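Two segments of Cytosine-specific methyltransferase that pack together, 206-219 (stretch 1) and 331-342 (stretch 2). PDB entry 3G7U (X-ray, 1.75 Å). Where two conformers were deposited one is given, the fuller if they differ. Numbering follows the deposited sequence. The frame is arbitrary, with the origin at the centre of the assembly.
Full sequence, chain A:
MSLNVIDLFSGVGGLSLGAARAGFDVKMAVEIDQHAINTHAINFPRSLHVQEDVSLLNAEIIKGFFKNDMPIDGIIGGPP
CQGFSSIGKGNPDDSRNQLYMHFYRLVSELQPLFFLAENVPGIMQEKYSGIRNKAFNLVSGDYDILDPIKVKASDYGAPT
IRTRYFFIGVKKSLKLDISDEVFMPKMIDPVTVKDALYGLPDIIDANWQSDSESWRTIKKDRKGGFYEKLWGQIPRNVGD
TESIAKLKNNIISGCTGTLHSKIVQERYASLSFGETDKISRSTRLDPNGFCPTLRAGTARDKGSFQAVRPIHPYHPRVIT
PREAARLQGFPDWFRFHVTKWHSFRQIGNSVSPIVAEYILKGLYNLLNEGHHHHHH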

ATOM      1  N   ALA A 206      22.425  13.642   4.099  1.00 29.23           N
ATOM      2  CA  ALA A 206      22.075  14.030   2.745  1.00 32.48           C
ATOM      3  C   ALA A 206      23.163  13.573   1.764  1.00 31.90           C
ATOM      4  O   ALA A 206      24.302  14.060   1.769  1.00 30.37           O
ATOM      5  CB  ALA A 206      21.840  15.532   2.683  1.00 28.70           C
ATOM      6  N   ASN A 207      22.823  12.590   0.963  1.00 33.63           N
ATOM      7  CA  ASN A 207      23.712  12.095  -0.054  1.00 33.49           C
ATOM      8  C   ASN A 207      23.065  12.057  -1.441  1.00 37.94           C
ATOM      9  O   ASN A 207      22.004  12.599  -1.648  1.00 35.67           O
ATOM     10  CB  ASN A 207      24.233  10.732   0.328  1.00 34.34           C
ATOM     11  CG  ASN A 207      23.145   9.783   0.649  1.00 42.28           C
ATOM     12  OD1 ASN A 207      22.410   9.371  -0.208  1.00 39.87           O
ATOM     13  ND2 ASN A 207      23.016   9.461   1.891  1.00 43.04           N
ATOM     14  N   TRP A 208      23.718  11.403  -2.383  1.00 37.44           N
ATOM     15  CA  TRP A 208      23.104  11.189  -3.655  1.00 38.86           C
ATOM     16  C   TRP A 208      22.283   9.913  -3.735  1.00 44.11           C
ATOM     17  O   TRP A 208      21.097   9.977  -3.705  1.00 43.35           O
ATOM     18  CB  TRP A 208      24.059  11.369  -4.834  1.00 38.42           C
ATOM     19  CG  TRP A 208      23.374  11.133  -6.087  1.00 39.97           C
ATOM     20  CD1 TRP A 208      22.350  11.827  -6.570  1.00 41.52           C
ATOM     21  CD2 TRP A 208      23.620  10.094  -7.006  1.00 43.57           C
ATOM     22  NE1 TRP A 208      21.927  11.313  -7.740  1.00 46.61           N
ATOM     23  CE2 TRP A 208      22.702  10.238  -8.039  1.00 45.09           C
ATOM     24  CE3 TRP A 208      24.550   9.078  -7.077  1.00 43.27           C
ATOM     25  CZ2 TRP A 208      22.675   9.407  -9.106  1.00 43.89           C
ATOM     26  CZ3 TRP A 208      24.514   8.258  -8.125  1.00 43.01           C
ATOM     27  CH2 TRP A 208      23.586   8.419  -9.133  1.00 45.02           C
ATOM     28  N   GLN A 209      22.907   8.752  -3.833  1.00 48.14           N
ATOM     29  CA  GLN A 209      22.132   7.500  -3.806  1.00 52.66           C
ATOM     30  C   GLN A 209      22.744   6.362  -3.007  1.00 55.82           C
ATOM     31  O   GLN A 209      22.683   5.239  -3.418  1.00 56.87           O
ATOM     32  CB  GLN A 209      21.749   6.995  -5.197  1.00 54.52           C
ATOM     33  CG  GLN A 209      20.640   7.744  -5.932  1.00 53.64           C
ATOM     34  CD  GLN A 209      19.234   7.360  -5.512  1.00 54.97           C
ATOM     35  OE1 GLN A 209      19.033   6.410  -4.796  1.00 50.85           O
ATOM     36  NE2 GLN A 209      18.263   8.122  -5.962  1.00 50.55           N
ATOM     37  N   SER A 210      23.273   6.653  -1.835  1.00 58.06           N
ATOM     38  CA  SER A 210      24.103   5.715  -1.100  1.00 59.96           C
ATOM     39  C   SER A 210      23.584   4.292  -0.912  1.00 61.47           C
ATOM     40  O   SER A 210      22.411   4.048  -0.915  1.00 61.25           O
ATOM     41  CB  SER A 210      24.559   6.315   0.209  1.00 62.20           C
ATOM     42  OG  SER A 210      24.541   5.387   1.272  1.00 63.21           O
ATOM     43  N   ASP A 211      24.518   3.374  -0.732  1.00 63.02           N
ATOM     44  CA  ASP A 211      24.206   1.941  -0.799  0.50 62.24           C
ATOM     45  C   ASP A 211      23.933   1.303   0.576  1.00 61.03           C
ATOM     46  O   ASP A 211      23.610   0.107   0.654  1.00 62.27           O
ATOM     47  CB  ASP A 211      25.331   1.195  -1.538  0.50 61.94           C
ATOM     48  CG  ASP A 211      24.842  -0.050  -2.268  0.50 61.44           C
ATOM     49  OD1 ASP A 211      25.706  -0.848  -2.690  0.50 60.00           O
ATOM     50  OD2 ASP A 211      23.611  -0.237  -2.421  0.50 60.12           O
ATOM     51  N   SER A 212      24.025   2.107   1.641  1.00 56.33           N
ATOM     52  CA  SER A 212      23.848   1.637   3.027  1.00 51.05           C
ATOM     53  C   SER A 212      22.605   2.237   3.702  1.00 43.50           C
ATOM     54  O   SER A 212      22.121   3.295   3.299  1.00 45.66           O
ATOM     55  CB  SER A 212      25.111   1.933   3.840  1.00 54.50           C
ATOM     56  OG  SER A 212      26.270   1.444   3.174  1.00 62.20           O
ATOM     57  N   GLU A 213      22.074   1.458   4.643  0.50 40.60           N
ATOM     58  CA  GLU A 213      20.877   1.798   5.382  0.50 35.49           C
ATOM     59  C   GLU A 213      21.190   2.993   6.248  0.50 31.56           C
ATOM     60  O   GLU A 213      22.329   3.158   6.688  0.50 31.03           O
ATOM     61  CB  GLU A 213      20.454   0.625   6.267  0.50 38.20           C
ATOM     62  CG  GLU A 213      18.994   0.217   6.119  0.50 38.97           C
ATOM     63  CD  GLU A 213      18.795  -1.021   5.229  0.50 46.33           C
ATOM     64  OE1 GLU A 213      19.790  -1.661   4.810  0.50 49.48           O
ATOM     65  OE2 GLU A 213      17.624  -1.377   4.972  0.50 46.10           O
ATOM     66  N   SER A 214      20.181   3.834   6.452  0.50 23.24           N
ATOM     67  CA  SER A 214      20.308   5.065   7.211  0.50 25.62           C
ATOM     68  C   SER A 214      19.549   4.892   8.514  0.50 26.12           C
ATOM     69  O   SER A 214      18.507   5.541   8.733  0.50 25.44           O
ATOM     70  CB  SER A 214      19.709   6.225   6.430  0.50 28.32           C
ATOM     71  OG  SER A 214      20.016   7.451   7.068  0.50 40.27           O
ATOM     72  N   TRP A 215      20.068   4.016   9.377  1.00 23.84           N
ATOM     73  CA  TRP A 215      19.397   3.720  10.652  1.00 23.40           C
ATOM     74  C   TRP A 215      19.594   4.921  11.591  1.00 24.30           C
ATOM     75  O   TRP A 215      20.724   5.377  11.780  1.00 26.26           O
ATOM     76  CB  TRP A 215      19.992   2.495  11.323  1.00 20.55           C
ATOM     77  CG  TRP A 215      19.834   1.172  10.634  1.00 23.41           C
ATOM     78  CD1 TRP A 215      20.800   0.482   9.960  1.00 24.29           C
ATOM     79  CD2 TRP A 215      18.656   0.361  10.605  1.00 23.68           C
ATOM     80  NE1 TRP A 215      20.282  -0.716   9.488  1.00 28.63           N
ATOM     81  CE2 TRP A 215      18.971  -0.812   9.871  1.00 28.30           C
ATOM     82  CE3 TRP A 215      17.356   0.512  11.118  1.00 20.29           C
ATOM     83  CZ2 TRP A 215      18.033  -1.825   9.630  1.00 25.29           C
ATOM     84  CZ3 TRP A 215      16.407  -0.511  10.892  1.00 25.03           C
ATOM     85  CH2 TRP A 215      16.754  -1.658  10.157  1.00 21.52           C
ATOM     86  N   ARG A 216      18.508   5.404  12.190  1.00 23.80           N
ATOM     87  CA  ARG A 216      18.555   6.600  13.023  1.00 20.37           C
ATOM     88  C   ARG A 216      17.626   6.475  14.211  1.00 25.00           C
ATOM     89  O   ARG A 216      16.537   5.895  14.101  1.00 21.91           O
ATOM     90  CB  ARG A 216      18.144   7.828  12.196  1.00 22.11           C
ATOM     91  CG  ARG A 216      19.170   8.312  11.174  1.00 21.13           C
ATOM     92  CD  ARG A 216      20.548   8.632  11.806  1.00 20.92           C
ATOM     93  NE  ARG A 216      20.418   9.759  12.750  1.00 18.82           N
ATOM     94  CZ  ARG A 216      20.272  11.015  12.417  1.00 25.29           C
ATOM     95  NH1 ARG A 216      20.224  11.384  11.133  1.00 21.48           N
ATOM     96  NH2 ARG A 216      20.184  11.926  13.374  1.00 21.88           N
ATOM     97  N   THR A 217      18.035   7.079  15.337  1.00 22.19           N
ATOM     98  CA  THR A 217      17.220   7.164  16.527  1.00 23.85           C
ATOM     99  C   THR A 217      16.102   8.172  16.383  1.00 22.62           C
ATOM    100  O   THR A 217      16.305   9.297  15.859  1.00 24.82           O
ATOM    101  CB  THR A 217      18.122   7.534  17.761  1.00 19.07           C
ATOM    102  OG1 THR A 217      19.043   6.474  17.976  1.00 26.32           O
ATOM    103  CG2 THR A 217      17.282   7.769  19.029  1.00 28.94           C
ATOM    104  N   ILE A 218      14.894   7.751  16.792  1.00 20.39           N
ATOM    105  CA  ILE A 218      13.737   8.631  16.811  1.00 23.21           C
ATOM    106  C   ILE A 218      13.186   8.799  18.235  1.00 22.55           C
ATOM    107  O   ILE A 218      13.518   8.027  19.144  1.00 30.12           O
ATOM    108  CB  ILE A 218      12.608   8.084  15.926  1.00 24.02           C
ATOM    109  CG1 ILE A 218      12.228   6.672  16.381  1.00 22.21           C
ATOM    110  CG2 ILE A 218      13.046   8.058  14.440  1.00 24.05           C
ATOM    111  CD1 ILE A 218      10.831   6.235  15.965  1.00 25.81           C
ATOM    112  N   LYS A 219      12.337   9.793  18.399  1.00 27.97           N
ATOM    113  CA  LYS A 219      11.552   9.919  19.622  1.00 34.46           C
ATOM    114  C   LYS A 219      10.259   9.170  19.400  1.00 34.42           C
ATOM    115  O   LYS A 219       9.565   9.404  18.400  1.00 34.31           O
ATOM    116  CB  LYS A 219      11.232  11.378  19.900  1.00 35.71           C
ATOM    117  CG  LYS A 219      12.430  12.211  20.216  1.00 42.86           C
ATOM    118  CD  LYS A 219      11.993  13.646  20.471  1.00 50.61           C
ATOM    119  CE  LYS A 219      13.208  14.534  20.677  1.00 55.36           C
ATOM    120  NZ  LYS A 219      14.236  13.807  21.483  1.00 58.18           N
ATOM    121  N   PRO A 331       4.035   1.470   8.676  1.00 19.60           N
ATOM    122  CA  PRO A 331       4.642   1.577   9.999  1.00 23.69           C
ATOM    123  C   PRO A 331       6.155   1.746   9.929  1.00 26.19           C
ATOM    124  O   PRO A 331       6.789   1.356   8.938  1.00 21.67           O
ATOM    125  CB  PRO A 331       4.339   0.225  10.628  1.00 21.40           C
ATOM    126  CG  PRO A 331       4.099  -0.717   9.495  1.00 22.59           C
ATOM    127  CD  PRO A 331       3.646   0.084   8.333  1.00 23.28           C
ATOM    128  N   ASP A 332       6.748   2.303  10.979  1.00 23.72           N
ATOM    129  CA  ASP A 332       8.203   2.482  11.019  1.00 23.88           C
ATOM    130  C   ASP A 332       9.021   1.221  10.942  1.00 23.73           C
ATOM    131  O   ASP A 332      10.178   1.291  10.553  1.00 24.37           O
ATOM    132  CB  ASP A 332       8.631   3.232  12.290  1.00 23.83           C
ATOM    133  CG  ASP A 332       8.470   4.710  12.171  1.00 26.93           C
ATOM    134  OD1 ASP A 332       8.151   5.217  11.077  1.00 22.61           O
ATOM    135  OD2 ASP A 332       8.705   5.406  13.193  1.00 27.21           O
ATOM    136  N   TRP A 333       8.430   0.076  11.302  1.00 21.89           N
ATOM    137  CA  TRP A 333       9.137  -1.216  11.250  1.00 22.29           C
ATOM    138  C   TRP A 333       9.134  -1.887   9.862  1.00 24.43           C
ATOM    139  O   TRP A 333       9.811  -2.878   9.660  1.00 23.59           O
ATOM    140  CB  TRP A 333       8.604  -2.182  12.340  1.00 20.24           C
ATOM    141  CG  TRP A 333       7.101  -2.379  12.354  1.00 25.95           C
ATOM    142  CD1 TRP A 333       6.209  -1.749  13.159  1.00 22.54           C
ATOM    143  CD2 TRP A 333       6.317  -3.290  11.525  1.00 24.55           C
ATOM    144  NE1 TRP A 333       4.928  -2.215  12.922  1.00 24.27           N
ATOM    145  CE2 TRP A 333       4.965  -3.159  11.929  1.00 24.76           C
ATOM    146  CE3 TRP A 333       6.640  -4.213  10.512  1.00 26.55           C
ATOM    147  CZ2 TRP A 333       3.919  -3.887  11.333  1.00 25.62           C
ATOM    148  CZ3 TRP A 333       5.614  -4.943   9.919  1.00 26.64           C
ATOM    149  CH2 TRP A 333       4.264  -4.776  10.326  1.00 26.76           C
ATOM    150  N   PHE A 334       8.398  -1.303   8.915  1.00 20.31           N
ATOM    151  CA  PHE A 334       8.358  -1.821   7.546  1.00 19.64           C
ATOM    152  C   PHE A 334       9.660  -1.403   6.861  1.00 22.13           C
ATOM    153  O   PHE A 334      10.067  -0.248   6.924  1.00 23.35           O
ATOM    154  CB  PHE A 334       7.118  -1.282   6.820  1.00 18.22           C
ATOM    155  CG  PHE A 334       6.743  -2.076   5.606  1.00 21.13           C
ATOM    156  CD1 PHE A 334       5.790  -3.109   5.707  1.00 20.23           C
ATOM    157  CD2 PHE A 334       7.361  -1.833   4.390  1.00 18.65           C
ATOM    158  CE1 PHE A 334       5.453  -3.888   4.588  1.00 21.29           C
ATOM    159  CE2 PHE A 334       7.012  -2.606   3.244  1.00 22.12           C
ATOM    160  CZ  PHE A 334       6.062  -3.623   3.372  1.00 19.18           C
ATOM    161  N   ARG A 335      10.321  -2.344   6.191  1.00 21.01           N
ATOM    162  CA  ARG A 335      11.644  -2.083   5.651  1.00 21.05           C
ATOM    163  C   ARG A 335      11.583  -1.997   4.142  1.00 23.08           C
ATOM    164  O   ARG A 335      11.046  -2.895   3.499  1.00 24.54           O
ATOM    165  CB  ARG A 335      12.581  -3.215   6.041  1.00 21.25           C
ATOM    166  CG  ARG A 335      14.051  -2.911   5.739  1.00 22.08           C
ATOM    167  CD  ARG A 335      14.933  -4.032   6.309  1.00 23.60           C
ATOM    168  NE  ARG A 335      16.340  -3.776   6.024  1.00 27.50           N
ATOM    169  CZ  ARG A 335      17.355  -4.290   6.717  1.00 29.87           C
ATOM    170  NH1 ARG A 335      17.107  -5.067   7.771  1.00 25.75           N
ATOM    171  NH2 ARG A 335      18.621  -3.990   6.382  1.00 26.94           N
ATOM    172  N   PHE A 336      12.121  -0.925   3.572  1.00 17.90           N
ATOM    173  CA  PHE A 336      12.074  -0.750   2.104  1.00 21.49           C
ATOM    174  C   PHE A 336      13.442  -0.986   1.506  1.00 22.46           C
ATOM    175  O   PHE A 336      14.418  -1.176   2.233  1.00 22.63           O
ATOM    176  CB  PHE A 336      11.607   0.670   1.743  1.00 22.16           C
ATOM    177  CG  PHE A 336      10.206   0.931   2.158  1.00 22.92           C
ATOM    178  CD1 PHE A 336       9.164   0.566   1.330  1.00 23.40           C
ATOM    179  CD2 PHE A 336       9.918   1.445   3.430  1.00 21.96           C
ATOM    180  CE1 PHE A 336       7.837   0.733   1.740  1.00 24.55           C
ATOM    181  CE2 PHE A 336       8.583   1.622   3.858  1.00 22.27           C
ATOM    182  CZ  PHE A 336       7.547   1.281   3.002  1.00 24.50           C
ATOM    183  N   HIS A 337      13.530  -0.974   0.173  1.00 21.19           N
ATOM    184  CA  HIS A 337      14.830  -1.039  -0.481  1.00 23.94           C
ATOM    185  C   HIS A 337      15.740   0.076   0.018  1.00 27.06           C
ATOM    186  O   HIS A 337      15.277   1.188   0.323  1.00 32.06           O
ATOM    187  CB  HIS A 337      14.649  -0.921  -2.000  1.00 24.30           C
ATOM    188  CG  HIS A 337      15.853  -1.365  -2.781  1.00 30.44           C
ATOM    189  ND1 HIS A 337      16.882  -0.506  -3.120  1.00 33.67           N
ATOM    190  CD2 HIS A 337      16.192  -2.579  -3.284  1.00 32.58           C
ATOM    191  CE1 HIS A 337      17.804  -1.172  -3.797  1.00 35.53           C
ATOM    192  NE2 HIS A 337      17.418  -2.433  -3.899  1.00 34.29           N
ATOM    193  N   VAL A 338      17.042  -0.205   0.037  1.00 33.06           N
ATOM    194  CA  VAL A 338      18.042   0.748   0.561  0.50 34.25           C
ATOM    195  C   VAL A 338      18.141   2.076  -0.199  1.00 35.22           C
ATOM    196  O   VAL A 338      18.405   3.132   0.416  1.00 36.98           O
ATOM    197  CB  VAL A 338      19.469   0.116   0.710  0.50 36.82           C
ATOM    198  CG1 VAL A 338      19.501  -0.883   1.846  0.50 38.97           C
ATOM    199  CG2 VAL A 338      19.948  -0.541  -0.594  0.50 36.39           C
ATOM    200  N   THR A 339      17.912   2.060  -1.514  1.00 28.75           N
ATOM    201  CA  THR A 339      18.116   3.274  -2.308  1.00 32.30           C
ATOM    202  C   THR A 339      16.864   4.116  -2.268  1.00 36.75           C
ATOM    203  O   THR A 339      15.761   3.551  -2.185  1.00 37.85           O
ATOM    204  CB  THR A 339      18.388   2.935  -3.793  1.00 31.24           C
ATOM    205  OG1 THR A 339      17.259   2.234  -4.322  1.00 35.51           O
ATOM    206  CG2 THR A 339      19.648   2.047  -3.955  1.00 34.08           C
ATOM    207  N   LYS A 340      17.037   5.442  -2.329  1.00 32.63           N
ATOM    208  CA  LYS A 340      15.928   6.389  -2.375  0.50 33.04           C
ATOM    209  C   LYS A 340      15.084   6.182  -3.618  1.00 33.01           C
ATOM    210  O   LYS A 340      13.871   6.202  -3.555  1.00 31.42           O
ATOM    211  CB  LYS A 340      16.449   7.827  -2.351  0.50 33.00           C
ATOM    212  CG  LYS A 340      16.943   8.270  -0.985  0.50 36.49           C
ATOM    213  CD  LYS A 340      17.476   9.693  -1.033  0.50 36.80           C
ATOM    214  CE  LYS A 340      18.912   9.732  -1.546  0.50 36.85           C
ATOM    215  NZ  LYS A 340      19.865   9.022  -0.651  0.50 37.94           N
ATOM    216  N   TRP A 341      15.760   5.983  -4.742  1.00 30.14           N
ATOM    217  CA  TRP A 341      15.120   5.765  -6.018  1.00 33.17           C
ATOM    218  C   TRP A 341      14.065   4.645  -5.933  1.00 30.11           C
ATOM    219  O   TRP A 341      12.906   4.831  -6.321  1.00 29.30           O
ATOM    220  CB  TRP A 341      16.202   5.383  -7.042  1.00 37.07           C
ATOM    221  CG  TRP A 341      15.615   4.853  -8.268  1.00 45.36           C
ATOM    222  CD1 TRP A 341      15.449   3.534  -8.606  1.00 49.78           C
ATOM    223  CD2 TRP A 341      15.025   5.612  -9.310  1.00 48.61           C
ATOM    224  NE1 TRP A 341      14.799   3.433  -9.809  1.00 50.55           N
ATOM    225  CE2 TRP A 341      14.538   4.696 -10.270  1.00 48.69           C
ATOM    226  CE3 TRP A 341      14.871   6.988  -9.541  1.00 52.71           C
ATOM    227  CZ2 TRP A 341      13.905   5.105 -11.438  1.00 49.47           C
ATOM    228  CZ3 TRP A 341      14.244   7.398 -10.704  1.00 50.13           C
ATOM    229  CH2 TRP A 341      13.769   6.458 -11.644  1.00 50.05           C
ATOM    230  N   HIS A 342      14.477   3.488  -5.426  1.00 24.84           N
ATOM    231  CA  HIS A 342      13.577   2.332  -5.360  1.00 25.81           C
ATOM    232  C   HIS A 342      12.545   2.472  -4.266  1.00 24.61           C
ATOM    233  O   HIS A 342      11.393   2.188  -4.508  1.00 26.38           O
ATOM    234  CB  HIS A 342      14.344   1.020  -5.210  1.00 25.50           C
ATOM    235  CG  HIS A 342      15.028   0.597  -6.474  1.00 33.00           C
ATOM    236  ND1 HIS A 342      14.335   0.368  -7.645  1.00 38.42           N
ATOM    237  CD2 HIS A 342      16.336   0.396  -6.761  1.00 38.28           C
ATOM    238  CE1 HIS A 342      15.189   0.033  -8.597  1.00 40.50           C
ATOM    239  NE2 HIS A 342      16.409   0.040  -8.086  1.00 40.16           N
TER
HETATM  240  O   HOH W   1      19.823   6.402  -2.008  1.00 50.50           O
HETATM  241  O   HOH W   2      20.139   5.336   0.192  1.00 56.95           O
HETATM  242  O   HOH W   3      16.708  -2.516   2.972  1.00 38.60           O

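The contact between residues 206–219 and 331–342 of this cytosine-specific methyltransferase is a predominantly polar one, in which a few charged and amide side chains, helped by ordered water, join two largely irregular segments that bury 605 Å² between them. It illustrates a general principle: where loops meet without regular backbone pairing, long side chains can span the gap, and water fills the places where polar groups do not quite meet.

The salt bridge between Glu213 and Arg335 shows the first half of the principle. Arg335 extends with its first three chi angles all t, its CA-to-CB bond pointing toward the opposing loop, and presents the edge of its guanidinium to the carboxylate. The pairing is two-pronged: NE of Arg335 donates to OE2 of Glu213 at 2.9 Å, and NH2 of Arg335 gives a weak hydrogen bond to OE1 of Glu213 at 3.0 Å. Because these bonds lie near the guanidinium plane, a face remains free for other packing, and Trp215 CZ2 lies over it, 3.9 Å from Arg335 NH1. Seen from the indole, the same atom sits at the ring edge, so the two planar groups are not stacked face to face. The carboxylate also meets a nonpolar neighbour, with Glu213 OE1 only 3.1 Å from Val338 CG1.

A second polar cluster forms around the start of the helix that begins at Lys340. Thr339 occupies the N-cap position, where its OG1 accepts from His342 N at 3.2 Å, satisfying one of the amides that the first turn of a helix leaves without a backbone partner. Gln209 approaches the same helix end from the other stretch: its OE1 accepts a weak hydrogen bond from Trp341 N at 3.3 Å, nearly straight at 168°. Lys340, in turn, reaches back across the contact. Its NZ donates to Asn207 OD1 at a short 2.6 Å, and its CE lies 3.1 Å from Trp208 O. Asn207 OD1 has a second role, accepting from Ser210 N at 3.3 Å, so the oxygen that receives the lysine also ties the end of its strand to the loop that follows.

Water completes the arrangement. Water 1 donates to Gln209 OE1 (2.9 Å) and accepts from both Lys340 N and Lys340 NZ (3.0 Å each), linking the glutamine to the backbone and side chain of one residue. Water 2 resolves a meeting of two acceptors: Ser210 O and Val338 O stand 4.3 Å apart and cannot bond to each other, but the water donates to each at 2.8 Å. Water 3 does the same for Glu213 OE2 and Phe336 O, donating at 2.5 and 2.8 Å.

Beyond these clusters the contact thins. Ile218 CD1 approaches Asp332 OD2 at 3.6 Å, although the CA atoms of these residues are 10.1 Å apart, a separation spanned by side chains whose CA-to-CB bonds both point toward the opposing stretch.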